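Local coordinates for protein 4-hydroxyphenylpyruvate dioxygenase (Pseudomonas putida, PDB 5HMQ) that converts 3-dehydroshikimate to protocatechuate with the help of a divalent metal ion, joining a TIM-barrel dehydratase domain to a hydroxyphenylpyruvate dioxygenase-like domain that shows no such dioxygenase activity, at residues F352-N355 / F356-H360; A449-A452 / E453-D456. All coordinates share one frame; numbering follows the deposited sequence.

How the interactions relate
Interactions 1 and 2 both belong to the dioxygenase-like half of the fusion, but to different VOC units: 352-360 is a helix of the first, 449-456 the turn from strand to helix in the second. Their centres lie 21 Å apart and their nearest atoms about 9 Å, so the two do not touch. What they share is the second subunit of the homodimer. R66, N36 and Y40 of that subunit meet interaction 1, and its F247, N504 and R505 meet interaction 2. Neither contact includes a ligand of the catalytic magnesium site (E136, D167, Q193, E241) or of the second magnesium, held by H445, H523 and E601, although strand 440-450 carries H445 and the start of interaction 2.

Interaction 1. Residues F352-N355 / F356-H360; sequences FGHN and FFEAH
The rings of F352 and F356 lie one turn apart on the inner side of helix 352-360, a helix of the first VOC unit laid against its sheet. CE1 of F352 comes within 4.4 Å of CD2 of F356, a loose, oblique apolar approach; the density of this side comes from the sheet, where both rings reach C365 on strand 363-371, F352 also meets L410 and Y412, and F356 and F357 rest on A304. Regular i to i+4 backbone bonds hold the helix, among them F357 N to G353 O at 2.8 Å. Within the helix, the flank facing the second subunit has one weak side-chain bond, between H354 and E358, which lie alongside each other. The imidazole swings out with CG anti to the backbone N (chi1 -173°), and the E358 chain bends at CB-CG to bring OE2 to the ring edge, carboxylate and ring planes 87° apart. The bond from H354 NE2 to E358 OE2 is 3.2 Å long and bent to 133°; the ring is held more firmly by ND1 to Y350 N. R66 of the second subunit packs on both residues, and N355 ND2 bonds to N36 OD1 of that subunit. Exposed A359 brings CB 3.3 Å from N355 O. H360 folds back over one face of F356, its ND1 3.4 Å above the ring centre and weakly bonded to F356 O, while NE2 bonds to D245 O of the second subunit.

Interaction 2. Residues A449-A452 / E453-D456; sequences ALPA and ESLD
A type I beta turn, 451-454, joins strand 440-450 to helix 455-465 in the second VOC unit, and the P451 carbonyl is gripped across it by S454. P451 O accepts two bonds, from S454 N and S454 OG, each at 3.1 Å. Both donors approach from the same face of the carbonyl plane: N stands well above it, 58° out, whereas OG is less steeply tilted. The hydroxyl reaches back because it sits between the backbone N and the carbonyl carbon (chi1 58°), a position that also sets OG over one face of the proline ring, 3.2 Å from P451 CD. The two hydrogen bonds tie serine to the proline carbonyl, while OG packs closely on the ring, and F247 of the second subunit packs against the pair. On the sheet side of the turn, L450 and L455 cross at about a right angle and meet methyl to methyl, CD1 to CD1 at 3.9 Å. Both leucines share apolar packing on L499 of strand 496-501. On the exposed side the E453 chain bends at CB-CG and folds back over the turn, placing OE1 3.4 Å from P451 CB. Its carboxylate comes close to that of E453 of the second subunit, a pairing of like charges that may raise its proton affinity. D456 forms salt bridges with R486 of its own chain through OD1 and with R505 of the second subunit through OD2. The turn links first strand to helix in the beta-alpha-beta-beta-beta module of the VOC fold.

Interaction 1. Residues F352-N355 / F356-H360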
ATOM      1  N   PHE C 352       3.599  22.723 -14.290  1.00 49.74           N
ATOM      2  CA  PHE C 352       3.930  21.693 -13.314  1.00 45.92           C
ATOM      3  C   PHE C 352       3.284  21.991 -11.967  1.00 45.13           C
ATOM      4  O   PHE C 352       2.639  21.123 -11.370  1.00 47.32           O
ATOM      5  CB  PHE C 352       5.451  21.578 -13.196  1.00 46.50           C
ATOM      6  CG  PHE C 352       5.931  21.141 -11.846  1.00 47.01           C
ATOM      7  CD1 PHE C 352       5.859  19.813 -11.463  1.00 49.26           C
ATOM      8  CD2 PHE C 352       6.483  22.059 -10.967  1.00 48.99           C
ATOM      9  CE1 PHE C 352       6.311  19.414 -10.218  1.00 49.35           C
ATOM     10  CE2 PHE C 352       6.936  21.666  -9.723  1.00 46.22           C
ATOM     11  CZ  PHE C 352       6.850  20.343  -9.349  1.00 47.20           C
ATOM     12  N   GLY C 353       3.429  23.227 -11.487  1.00 45.49           N
ATOM     13  CA  GLY C 353       2.833  23.593 -10.211  1.00 45.98           C
ATOM     14  C   GLY C 353       1.321  23.470 -10.199  1.00 45.92           C
ATOM     15  O   GLY C 353       0.736  22.980  -9.229  1.00 46.42           O
ATOM     16  N   HIS C 354       0.665  23.908 -11.278  1.00 46.65           N
ATOM     17  CA  HIS C 354      -0.795  23.868 -11.324  1.00 46.58           C
ATOM     18  C   HIS C 354      -1.313  22.435 -11.279  1.00 47.28           C
ATOM     19  O   HIS C 354      -2.292  22.145 -10.582  1.00 48.68           O
ATOM     20  CB  HIS C 354      -1.304  24.587 -12.573  1.00 48.56           C
ATOM     21  CG  HIS C 354      -2.793  24.741 -12.617  1.00 49.51           C
ATOM     22  ND1 HIS C 354      -3.486  24.944 -13.791  1.00 49.80           N
ATOM     23  CD2 HIS C 354      -3.722  24.726 -11.631  1.00 51.09           C
ATOM     24  CE1 HIS C 354      -4.777  25.043 -13.527  1.00 52.39           C
ATOM     25  NE2 HIS C 354      -4.947  24.914 -12.224  1.00 52.96           N
ATOM     26  N   ASN C 355      -0.679  21.528 -12.025  1.00 42.66           N
ATOM     27  CA  ASN C 355      -1.041  20.117 -11.937  1.00 44.62           C
ATOM     28  C   ASN C 355      -0.883  19.605 -10.511  1.00 46.41           C
ATOM     29  O   ASN C 355      -1.762  18.909  -9.986  1.00 47.60           O
ATOM     30  CB  ASN C 355      -0.190  19.292 -12.903  1.00 47.17           C
ATOM     31  CG  ASN C 355      -0.511  19.580 -14.358  1.00 46.01           C
ATOM     32  OD1 ASN C 355      -1.563  20.136 -14.675  1.00 46.96           O
ATOM     33  ND2 ASN C 355       0.399  19.206 -15.249  1.00 45.13           N
ATOM     34  N   PHE C 356       0.233  19.953  -9.864  1.00 47.62           N
ATOM     35  CA  PHE C 356       0.476  19.506  -8.497  1.00 46.16           C
ATOM     36  C   PHE C 356      -0.571  20.063  -7.540  1.00 44.15           C
ATOM     37  O   PHE C 356      -1.030  19.358  -6.634  1.00 45.66           O
ATOM     38  CB  PHE C 356       1.881  19.922  -8.060  1.00 46.84           C
ATOM     39  CG  PHE C 356       2.476  19.043  -6.999  1.00 47.73           C
ATOM     40  CD1 PHE C 356       2.224  19.287  -5.659  1.00 47.43           C
ATOM     41  CD2 PHE C 356       3.285  17.974  -7.340  1.00 46.40           C
ATOM     42  CE1 PHE C 356       2.772  18.482  -4.679  1.00 45.33           C
ATOM     43  CE2 PHE C 356       3.834  17.164  -6.366  1.00 46.31           C
ATOM     44  CZ  PHE C 356       3.578  17.418  -5.034  1.00 46.24           C
ATOM     45  N   PHE C 357      -0.964  21.324  -7.731  1.00 44.34           N
ATOM     46  CA  PHE C 357      -1.998  21.913  -6.886  1.00 46.00           C
ATOM     47  C   PHE C 357      -3.339  21.220  -7.090  1.00 49.57           C
ATOM     48  O   PHE C 357      -4.053  20.939  -6.121  1.00 48.59           O
ATOM     49  CB  PHE C 357      -2.114  23.411  -7.166  1.00 46.75           C
ATOM     50  CG  PHE C 357      -3.297  24.062  -6.504  1.00 49.25           C
ATOM     51  CD1 PHE C 357      -3.327  24.247  -5.130  1.00 49.87           C
ATOM     52  CD2 PHE C 357      -4.377  24.496  -7.257  1.00 49.15           C
ATOM     53  CE1 PHE C 357      -4.416  24.847  -4.518  1.00 51.39           C
ATOM     54  CE2 PHE C 357      -5.468  25.098  -6.654  1.00 48.69           C
ATOM     55  CZ  PHE C 357      -5.488  25.275  -5.281  1.00 49.28           C
ATOM     56  N   GLU C 358      -3.704  20.943  -8.344  1.00 47.84           N
ATOM     57  CA  GLU C 358      -4.966  20.257  -8.599  1.00 44.92           C
ATOM     58  C   GLU C 358      -4.933  18.823  -8.083  1.00 46.14           C
ATOM     59  O   GLU C 358      -5.962  18.298  -7.640  1.00 46.88           O
ATOM     60  CB  GLU C 358      -5.283  20.279 -10.094  1.00 44.52           C
ATOM     61  CG  GLU C 358      -5.565  21.671 -10.661  1.00 48.16           C
ATOM     62  CD  GLU C 358      -6.797  22.328 -10.059  1.00 52.56           C
ATOM     63  OE1 GLU C 358      -7.758  21.606  -9.717  1.00 50.78           O
ATOM     64  OE2 GLU C 358      -6.807  23.572  -9.939  1.00 53.39           O
ATOM     65  N   ALA C 359      -3.765  18.176  -8.136  1.00 44.69           N
ATOM     66  CA  ALA C 359      -3.635  16.793  -7.692  1.00 42.63           C
ATOM     67  C   ALA C 359      -3.567  16.661  -6.174  1.00 47.33           C
ATOM     68  O   ALA C 359      -3.926  15.607  -5.638  1.00 49.14           O
ATOM     69  CB  ALA C 359      -2.400  16.152  -8.326  1.00 43.05           C
ATOM     70  N   HIS C 360      -3.058  17.678  -5.468  1.00 48.68           N
ATOM     71  CA  HIS C 360      -2.827  17.570  -4.032  1.00 48.91           C
ATOM     72  C   HIS C 360      -3.412  18.705  -3.199  1.00 51.36           C
ATOM     73  O   HIS C 360      -3.506  18.554  -1.975  1.00 51.80           O
ATOM     74  CB  HIS C 360      -1.321  17.495  -3.729  1.00 47.96           C
ATOM     75  CG  HIS C 360      -0.627  16.326  -4.355  1.00 49.66           C
ATOM     76  ND1 HIS C 360       0.092  16.430  -5.526  1.00 47.68           N
ATOM     77  CD2 HIS C 360      -0.530  15.033  -3.967  1.00 49.81           C
ATOM     78  CE1 HIS C 360       0.600  15.250  -5.834  1.00 49.20           C
ATOM     79  NE2 HIS C 360       0.237  14.385  -4.904  1.00 50.35           N
TER

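Interaction 2. Residues A449-A452 / E453-D456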
ATOM      1  N   ALA C 449       4.865  13.567   6.010  1.00 45.61           N
ATOM      2  CA  ALA C 449       3.903  12.529   6.350  1.00 45.78           C
ATOM      3  C   ALA C 449       3.734  11.643   5.127  1.00 46.68           C
ATOM      4  O   ALA C 449       3.279  12.112   4.080  1.00 44.56           O
ATOM      5  CB  ALA C 449       2.569  13.129   6.790  1.00 43.64           C
ATOM      6  N   LEU C 450       4.116  10.374   5.250  1.00 46.30           N
ATOM      7  CA  LEU C 450       4.146   9.478   4.105  1.00 45.12           C
ATOM      8  C   LEU C 450       3.284   8.247   4.353  1.00 45.79           C
ATOM      9  O   LEU C 450       3.086   7.846   5.505  1.00 47.23           O
ATOM     10  CB  LEU C 450       5.582   9.031   3.796  1.00 48.33           C
ATOM     11  CG  LEU C 450       6.587  10.129   3.442  1.00 47.99           C
ATOM     12  CD1 LEU C 450       7.998   9.564   3.364  1.00 46.06           C
ATOM     13  CD2 LEU C 450       6.204  10.805   2.135  1.00 47.94           C
ATOM     14  N   PRO C 451       2.748   7.631   3.297  1.00 51.98           N
ATOM     15  CA  PRO C 451       2.032   6.363   3.478  1.00 50.44           C
ATOM     16  C   PRO C 451       2.965   5.296   4.026  1.00 48.40           C
ATOM     17  O   PRO C 451       4.147   5.242   3.681  1.00 50.56           O
ATOM     18  CB  PRO C 451       1.547   6.017   2.065  1.00 48.16           C
ATOM     19  CG  PRO C 451       1.581   7.305   1.316  1.00 49.28           C
ATOM     20  CD  PRO C 451       2.726   8.081   1.895  1.00 49.97           C
ATOM     21  N   ALA C 452       2.421   4.452   4.905  1.00 48.80           N
ATOM     22  CA  ALA C 452       3.228   3.426   5.558  1.00 52.67           C
ATOM     23  C   ALA C 452       3.919   2.518   4.547  1.00 53.32           C
ATOM     24  O   ALA C 452       5.057   2.089   4.763  1.00 53.10           O
ATOM     25  CB  ALA C 452       2.357   2.604   6.509  1.00 52.74           C
ATOM     26  N   GLU C 453       3.248   2.209   3.439  1.00 50.23           N
ATOM     27  CA  GLU C 453       3.783   1.261   2.468  1.00 51.21           C
ATOM     28  C   GLU C 453       4.867   1.855   1.580  1.00 50.88           C
ATOM     29  O   GLU C 453       5.558   1.096   0.889  1.00 51.15           O
ATOM     30  CB  GLU C 453       2.664   0.718   1.569  1.00 51.25           C
ATOM     31  CG  GLU C 453       1.325   0.519   2.261  1.00 55.63           C
ATOM     32  CD  GLU C 453       0.569   1.829   2.427  1.00 61.60           C
ATOM     33  OE1 GLU C 453       0.768   2.735   1.589  1.00 64.30           O
ATOM     34  OE2 GLU C 453      -0.189   1.972   3.407  1.00 61.69           O
ATOM     35  N   SER C 454       5.039   3.177   1.573  1.00 47.78           N
ATOM     36  CA  SER C 454       6.020   3.819   0.703  1.00 46.62           C
ATOM     37  C   SER C 454       7.198   4.412   1.466  1.00 47.94           C
ATOM     38  O   SER C 454       8.120   4.936   0.838  1.00 47.42           O
ATOM     39  CB  SER C 454       5.351   4.907  -0.146  1.00 48.95           C
ATOM     40  OG  SER C 454       4.722   5.880   0.666  1.00 57.33           O
ATOM     41  N   LEU C 455       7.194   4.330   2.804  1.00 44.86           N
ATOM     42  CA  LEU C 455       8.199   5.031   3.593  1.00 46.31           C
ATOM     43  C   LEU C 455       9.587   4.435   3.404  1.00 47.01           C
ATOM     44  O   LEU C 455      10.570   5.171   3.261  1.00 49.62           O
ATOM     45  CB  LEU C 455       7.829   5.003   5.081  1.00 47.53           C
ATOM     46  CG  LEU C 455       8.898   5.491   6.065  1.00 49.45           C
ATOM     47  CD1 LEU C 455       9.074   7.006   6.046  1.00 48.50           C
ATOM     48  CD2 LEU C 455       8.523   5.007   7.457  1.00 52.21           C
ATOM     49  N   ASP C 456       9.690   3.108   3.381  1.00 44.67           N
ATOM     50  CA  ASP C 456      10.988   2.473   3.167  1.00 44.61           C
ATOM     51  C   ASP C 456      11.577   2.861   1.821  1.00 44.77           C
ATOM     52  O   ASP C 456      12.795   3.019   1.695  1.00 46.81           O
ATOM     53  CB  ASP C 456      10.868   0.947   3.298  1.00 47.09           C
ATOM     54  CG  ASP C 456      10.636   0.509   4.734  1.00 52.43           C
ATOM     55  OD1 ASP C 456      10.971   1.283   5.657  1.00 54.58           O
ATOM     56  OD2 ASP C 456      10.154  -0.625   4.941  1.00 51.43           O
TER